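Local coordinates for uncharacterized protein (Bacillus cereus, PDB 5F2H) that is of unknown function but probably acts as a hydrolase of the phospholipase/carboxylesterase type, with an alpha/beta hydrolase fold, at residues I218-A232 with L244-V258. Residues are numbered along the deposited sequence; the frame is centred on the assembly and turned at random.
Sequences ILHKDIDVDGFIFMA and LLEVLQDKNIKGYVV
F228 turns its ring across the neighbouring strand and lays one face on the backbone of G255, so that the CA of G255 sits 3.6 Å from the centroid of the F228 ring in a CH-pi contact, 25° off the ring normal. From CB the side chain swings between its own backbone N and carbonyl carbon (chi1 65°), which carries CG and the ring over toward strand 254-258. CD1 then lies near the carbonyl oxygen of K254 and the CA of G255, CE1 and CZ rest on that same CA, and CE2 approaches the CG2 of V257. The CG2 of I253 comes to the ring edge near its plane. Without a side chain, G255 leaves this place to the ring.

Beneath these side chains the axes of strands 227-231 and 254-258 come within 4.8 Å and run parallel, 8° apart in direction. F228 and F230 each give an N-H to one residue of the partner strand and a carbonyl to the residue two further on: F228 N binds K254 O and F228 O receives Y256 N, and the bonding pattern continues to A232 N, which donates to V258 O.

At the other end, L219 points its branches at 244-248, where the chain leads into a short, weakly bonded helix at about 247-250. Its CD1 meets L245 CD2 at 3.7 Å, while its CD2 lies 3.9 Å from L248 CD2 and also packs against the CB of V247. On the opposite face of the sheet from F228, the SE of M231 rests 3.7 Å from V258 CG1. Helix 267-279 reaches both F228, through F273, and L248, through L277. This is the right-handed beta-alpha-beta crossover of an alpha/beta hydrolase fold, joining neighbouring strands in the parallel core of its central sheet.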
loop_
_atom_site.group_PDB
_atom_site.type_symbol
_atom_site.label_atom_id
_atom_site.label_comp_id
_atom_site.label_asym_id
_atom_site.label_seq_id
_atom_site.Cartn_x
_atom_site.Cartn_y
_atom_site.Cartn_z
ATOM N N ILE B 218 9.649 6.051 -22.696
ATOM C CA ILE B 218 8.215 6.240 -22.543
ATOM C C ILE B 218 7.509 6.413 -23.866
ATOM O O ILE B 218 6.491 5.786 -24.106
ATOM C CB ILE B 218 7.886 7.526 -21.777
ATOM C CG1 ILE B 218 8.314 7.403 -20.312
ATOM C CG2 ILE B 218 6.383 7.801 -21.827
ATOM C CD1 ILE B 218 8.061 8.661 -19.494
ATOM N N LEU B 219 8.054 7.288 -24.704
ATOM C CA LEU B 219 7.474 7.606 -25.997
ATOM C C LEU B 219 7.442 6.445 -26.975
ATOM O O LEU B 219 6.583 6.426 -27.850
ATOM C CB LEU B 219 8.148 8.827 -26.612
ATOM C CG LEU B 219 8.041 10.086 -25.738
ATOM C CD1 LEU B 219 8.718 11.256 -26.435
ATOM C CD2 LEU B 219 6.601 10.438 -25.383
ATOM N N HIS B 220 8.371 5.499 -26.849
ATOM C CA HIS B 220 8.375 4.314 -27.704
ATOM C C HIS B 220 7.542 3.224 -27.041
ATOM O O HIS B 220 7.609 2.053 -27.425
ATOM C CB HIS B 220 9.783 3.831 -27.985
ATOM C CG HIS B 220 10.520 4.699 -28.939
ATOM N ND1 HIS B 220 10.634 4.386 -30.277
ATOM C CD2 HIS B 220 11.116 5.900 -28.779
ATOM C CE1 HIS B 220 11.307 5.341 -30.892
ATOM N NE2 HIS B 220 11.616 6.269 -30.003
ATOM N N LYS B 221 6.713 3.646 -26.084
ATOM C CA LYS B 221 5.832 2.770 -25.326
ATOM C C LYS B 221 6.539 1.505 -24.843
ATOM O O LYS B 221 5.949 0.432 -24.777
ATOM C CB LYS B 221 4.547 2.447 -26.115
ATOM C CG LYS B 221 3.724 3.689 -26.470
ATOM C CD LYS B 221 2.287 3.436 -26.940
ATOM C CE LYS B 221 2.157 2.558 -28.179
ATOM N NZ LYS B 221 2.700 3.193 -29.407
ATOM N N ASP B 222 7.817 1.640 -24.509
ATOM C CA ASP B 222 8.597 0.513 -24.028
ATOM C C ASP B 222 8.408 0.345 -22.545
ATOM O O ASP B 222 8.918 -0.610 -21.958
ATOM C CB ASP B 222 10.078 0.677 -24.380
ATOM C CG ASP B 222 10.365 0.409 -25.849
ATOM O OD1 ASP B 222 9.521 -0.226 -26.526
ATOM O OD2 ASP B 222 11.472 0.752 -26.310
ATOM N N ILE B 223 7.651 1.265 -21.952
ATOM C CA ILE B 223 7.380 1.253 -20.537
ATOM C C ILE B 223 6.116 2.019 -20.210
ATOM O O ILE B 223 5.964 3.146 -20.638
ATOM C CB ILE B 223 8.533 1.907 -19.772
ATOM C CG1 ILE B 223 9.731 0.982 -19.788
ATOM C CG2 ILE B 223 8.155 2.140 -18.318
ATOM C CD1 ILE B 223 10.866 1.491 -18.940
ATOM N N ASP B 224 5.232 1.410 -19.434
ATOM C CA ASP B 224 3.991 2.043 -19.047
ATOM C C ASP B 224 4.230 2.794 -17.736
ATOM O O ASP B 224 4.588 2.190 -16.720
ATOM C CB ASP B 224 2.927 0.958 -18.893
ATOM C CG ASP B 224 1.516 1.517 -18.819
ATOM O OD1 ASP B 224 1.332 2.731 -19.057
ATOM O OD2 ASP B 224 0.580 0.725 -18.574
ATOM N N VAL B 225 4.013 4.107 -17.768
ATOM C CA VAL B 225 4.220 4.983 -16.625
ATOM C C VAL B 225 3.043 5.893 -16.347
ATOM O O VAL B 225 2.394 6.371 -17.252
ATOM C CB VAL B 225 5.456 5.853 -16.905
ATOM C CG1 VAL B 225 5.526 7.073 -16.036
ATOM C CG2 VAL B 225 6.722 5.034 -16.781
ATOM N N ASP B 226 2.779 6.138 -15.072
ATOM C CA ASP B 226 1.685 7.013 -14.654
ATOM C C ASP B 226 2.112 8.477 -14.605
ATOM O O ASP B 226 1.275 9.360 -14.658
ATOM C CB ASP B 226 1.133 6.582 -13.290
ATOM C CG ASP B 226 0.516 5.190 -13.324
ATOM O OD1 ASP B 226 0.755 4.440 -14.302
ATOM O OD2 ASP B 226 -0.198 4.839 -12.358
ATOM N N GLY B 227 3.402 8.731 -14.412
ATOM C CA GLY B 227 3.921 10.097 -14.365
ATOM C C GLY B 227 5.428 10.114 -14.489
ATOM O O GLY B 227 6.057 9.075 -14.467
ATOM N N PHE B 228 6.030 11.287 -14.623
ATOM C CA PHE B 228 7.484 11.344 -14.745
ATOM C C PHE B 228 7.988 12.585 -14.040
ATOM O O PHE B 228 7.371 13.653 -14.123
ATOM C CB PHE B 228 7.909 11.344 -16.213
ATOM C CG PHE B 228 7.471 12.563 -16.965
ATOM C CD1 PHE B 228 6.200 12.655 -17.488
ATOM C CD2 PHE B 228 8.330 13.612 -17.143
ATOM C CE1 PHE B 228 5.796 13.777 -18.205
ATOM C CE2 PHE B 228 7.940 14.742 -17.858
ATOM C CZ PHE B 228 6.669 14.826 -18.393
ATOM N N ILE B 229 9.143 12.462 -13.406
ATOM C CA ILE B 229 9.713 13.584 -12.651
ATOM C C ILE B 229 11.134 13.909 -13.092
ATOM O O ILE B 229 12.079 13.284 -12.614
ATOM C CB ILE B 229 9.726 13.249 -11.140
ATOM C CG1 ILE B 229 8.340 12.786 -10.671
ATOM C CG2 ILE B 229 10.185 14.450 -10.324
ATOM C CD1 ILE B 229 8.314 12.331 -9.237
ATOM N N PHE B 230 11.298 14.908 -13.959
ATOM C CA PHE B 230 12.629 15.244 -14.436
ATOM C C PHE B 230 13.288 16.407 -13.737
ATOM O O PHE B 230 12.638 17.385 -13.375
ATOM C CB PHE B 230 12.641 15.503 -15.927
ATOM C CG PHE B 230 12.062 14.388 -16.742
ATOM C CD1 PHE B 230 12.363 13.061 -16.456
ATOM C CD2 PHE B 230 11.437 14.675 -17.952
ATOM C CE1 PHE B 230 11.893 12.038 -17.272
ATOM C CE2 PHE B 230 10.982 13.665 -18.771
ATOM C CZ PHE B 230 11.200 12.345 -18.428
HETATM N N MSE B 231 14.600 16.283 -13.560
HETATM C CA MSE B 231 15.414 17.298 -12.897
HETATM C C MSE B 231 16.449 17.690 -13.901
HETATM O O MSE B 231 17.231 16.847 -14.374
HETATM C CB MSE B 231 16.048 16.677 -11.648
HETATM C CG MSE B 231 17.026 17.599 -10.917
HETATM SE SE MSE B 231 16.107 19.101 -10.023
HETATM C CE MSE B 231 16.968 20.533 -11.081
ATOM N N ALA B 232 16.421 18.954 -14.301
ATOM C CA ALA B 232 17.385 19.458 -15.274
ATOM C C ALA B 232 17.581 18.521 -16.470
ATOM O O ALA B 232 18.711 18.263 -16.892
ATOM C CB ALA B 232 18.713 19.685 -14.573
ATOM N N LEU B 244 6.224 12.016 -31.643
ATOM C CA LEU B 244 6.209 11.088 -30.525
ATOM C C LEU B 244 5.639 11.638 -29.223
ATOM O O LEU B 244 5.100 10.877 -28.419
ATOM C CB LEU B 244 7.612 10.537 -30.317
ATOM C CG LEU B 244 8.004 9.513 -31.366
ATOM C CD1 LEU B 244 9.487 9.218 -31.373
ATOM C CD2 LEU B 244 7.217 8.225 -31.170
ATOM N N LEU B 245 5.741 12.946 -29.024
ATOM C CA LEU B 245 5.199 13.570 -27.815
ATOM C C LEU B 245 3.673 13.415 -27.720
ATOM O O LEU B 245 3.090 13.661 -26.680
ATOM C CB LEU B 245 5.632 15.040 -27.715
ATOM C CG LEU B 245 7.135 15.265 -27.447
ATOM C CD1 LEU B 245 7.554 16.717 -27.638
ATOM C CD2 LEU B 245 7.531 14.762 -26.067
ATOM N N GLU B 246 3.030 13.039 -28.823
ATOM C CA GLU B 246 1.585 12.817 -28.842
ATOM C C GLU B 246 1.225 11.770 -27.799
ATOM O O GLU B 246 0.231 11.889 -27.096
ATOM C CB GLU B 246 1.151 12.297 -30.216
ATOM C CG GLU B 246 -0.315 11.878 -30.303
ATOM C CD GLU B 246 -0.699 11.346 -31.678
ATOM O OE1 GLU B 246 0.038 11.608 -32.657
ATOM O OE2 GLU B 246 -1.757 10.687 -31.790
ATOM N N VAL B 247 2.062 10.743 -27.717
ATOM C CA VAL B 247 1.867 9.644 -26.788
ATOM C C VAL B 247 1.482 10.124 -25.390
ATOM O O VAL B 247 0.765 9.439 -24.666
ATOM C CB VAL B 247 3.122 8.745 -26.721
ATOM C CG1 VAL B 247 2.948 7.649 -25.681
ATOM C CG2 VAL B 247 3.417 8.129 -28.082
ATOM N N LEU B 248 1.930 11.311 -25.015
ATOM C CA LEU B 248 1.620 11.848 -23.691
ATOM C C LEU B 248 0.157 12.289 -23.497
ATOM O O LEU B 248 -0.342 12.313 -22.374
ATOM C CB LEU B 248 2.548 13.025 -23.392
ATOM C CG LEU B 248 4.054 12.734 -23.442
ATOM C CD1 LEU B 248 4.829 14.025 -23.235
ATOM C CD2 LEU B 248 4.466 11.683 -22.426
ATOM N N GLN B 249 -0.526 12.622 -24.587
ATOM C CA GLN B 249 -1.921 13.076 -24.521
ATOM C C GLN B 249 -2.936 11.983 -24.805
ATOM O O GLN B 249 -4.125 12.189 -24.583
ATOM C CB GLN B 249 -2.154 14.275 -25.457
ATOM C CG GLN B 249 -1.759 14.048 -26.910
ATOM C CD GLN B 249 -1.855 15.309 -27.742
ATOM O OE1 GLN B 249 -2.503 16.275 -27.345
ATOM N NE2 GLN B 249 -1.215 15.301 -28.908
ATOM N N ASP B 250 -2.480 10.820 -25.268
ATOM C CA ASP B 250 -3.398 9.712 -25.574
ATOM C C ASP B 250 -3.388 8.676 -24.441
ATOM O O ASP B 250 -4.213 7.771 -24.443
ATOM C CB ASP B 250 -3.161 9.105 -26.987
ATOM C CG ASP B 250 -1.759 8.576 -27.183
ATOM O OD1 ASP B 250 -0.962 8.668 -26.242
ATOM O OD2 ASP B 250 -1.434 8.074 -28.272
ATOM N N LYS B 251 -2.489 8.833 -23.461
ATOM C CA LYS B 251 -2.417 7.902 -22.317
ATOM C C LYS B 251 -2.582 8.589 -20.952
ATOM O O LYS B 251 -2.499 7.944 -19.902
ATOM C CB LYS B 251 -1.139 7.053 -22.334
ATOM C CG LYS B 251 -0.994 6.155 -23.556
ATOM C CD LYS B 251 -2.200 5.246 -23.774
ATOM C CE LYS B 251 -2.536 4.345 -22.593
ATOM N NZ LYS B 251 -1.483 3.349 -22.268
ATOM N N ASN B 252 -2.834 9.895 -20.970
ATOM C CA ASN B 252 -3.045 10.676 -19.747
ATOM C C ASN B 252 -1.942 10.491 -18.702
ATOM O O ASN B 252 -2.138 9.792 -17.701
ATOM C CB ASN B 252 -4.401 10.293 -19.134
ATOM C CG ASN B 252 -5.552 10.456 -20.113
ATOM O OD1 ASN B 252 -5.420 11.145 -21.122
ATOM N ND2 ASN B 252 -6.684 9.817 -19.823
ATOM N N ILE B 253 -0.790 11.116 -18.947
ATOM C CA ILE B 253 0.351 11.034 -18.044
ATOM C C ILE B 253 0.654 12.424 -17.495
ATOM O O ILE B 253 0.608 13.410 -18.240
ATOM C CB ILE B 253 1.611 10.535 -18.776
ATOM C CG1 ILE B 253 1.341 9.207 -19.487
ATOM C CG2 ILE B 253 2.773 10.420 -17.802
ATOM C CD1 ILE B 253 2.527 8.661 -20.248
ATOM N N LYS B 254 0.970 12.505 -16.201
ATOM C CA LYS B 254 1.288 13.793 -15.555
ATOM C C LYS B 254 2.800 13.982 -15.452
ATOM O O LYS B 254 3.531 13.034 -15.198
ATOM C CB LYS B 254 0.636 13.894 -14.180
ATOM C CG LYS B 254 -0.884 13.809 -14.211
ATOM C CD LYS B 254 -1.495 14.030 -12.834
ATOM C CE LYS B 254 -3.012 13.883 -12.858
ATOM N NZ LYS B 254 -3.637 14.111 -11.524
ATOM N N GLY B 255 3.266 15.205 -15.664
ATOM C CA GLY B 255 4.694 15.497 -15.617
ATOM C C GLY B 255 5.057 16.583 -14.624
ATOM O O GLY B 255 4.347 17.581 -14.480
ATOM N N TYR B 256 6.152 16.367 -13.904
ATOM C CA TYR B 256 6.611 17.329 -12.929
ATOM C C TYR B 256 8.043 17.544 -13.355
ATOM O O TYR B 256 8.836 16.610 -13.353
ATOM C CB TYR B 256 6.531 16.754 -11.519
ATOM C CG TYR B 256 6.666 17.790 -10.410
ATOM C CD1 TYR B 256 7.909 18.277 -10.020
ATOM C CD2 TYR B 256 5.543 18.242 -9.720
ATOM C CE1 TYR B 256 8.026 19.203 -8.995
ATOM C CE2 TYR B 256 5.651 19.159 -8.695
ATOM C CZ TYR B 256 6.894 19.634 -8.336
ATOM O OH TYR B 256 6.990 20.560 -7.327
ATOM N N VAL B 257 8.341 18.748 -13.823
ATOM C CA VAL B 257 9.680 19.090 -14.287
ATOM C C VAL B 257 10.247 20.208 -13.422
ATOM O O VAL B 257 9.538 21.158 -13.072
ATOM C CB VAL B 257 9.650 19.541 -15.753
ATOM C CG1 VAL B 257 11.038 19.961 -16.205
ATOM C CG2 VAL B 257 9.096 18.424 -16.621
ATOM N N VAL B 258 11.528 20.091 -13.095
ATOM C CA VAL B 258 12.181 21.062 -12.277
ATOM C C VAL B 258 13.499 21.399 -12.908
ATOM O O VAL B 258 14.168 20.518 -13.419
ATOM C CB VAL B 258 12.474 20.460 -10.870
ATOM C CG1 VAL B 258 13.225 21.463 -9.989
ATOM C CG2 VAL B 258 11.189 20.008 -10.173
#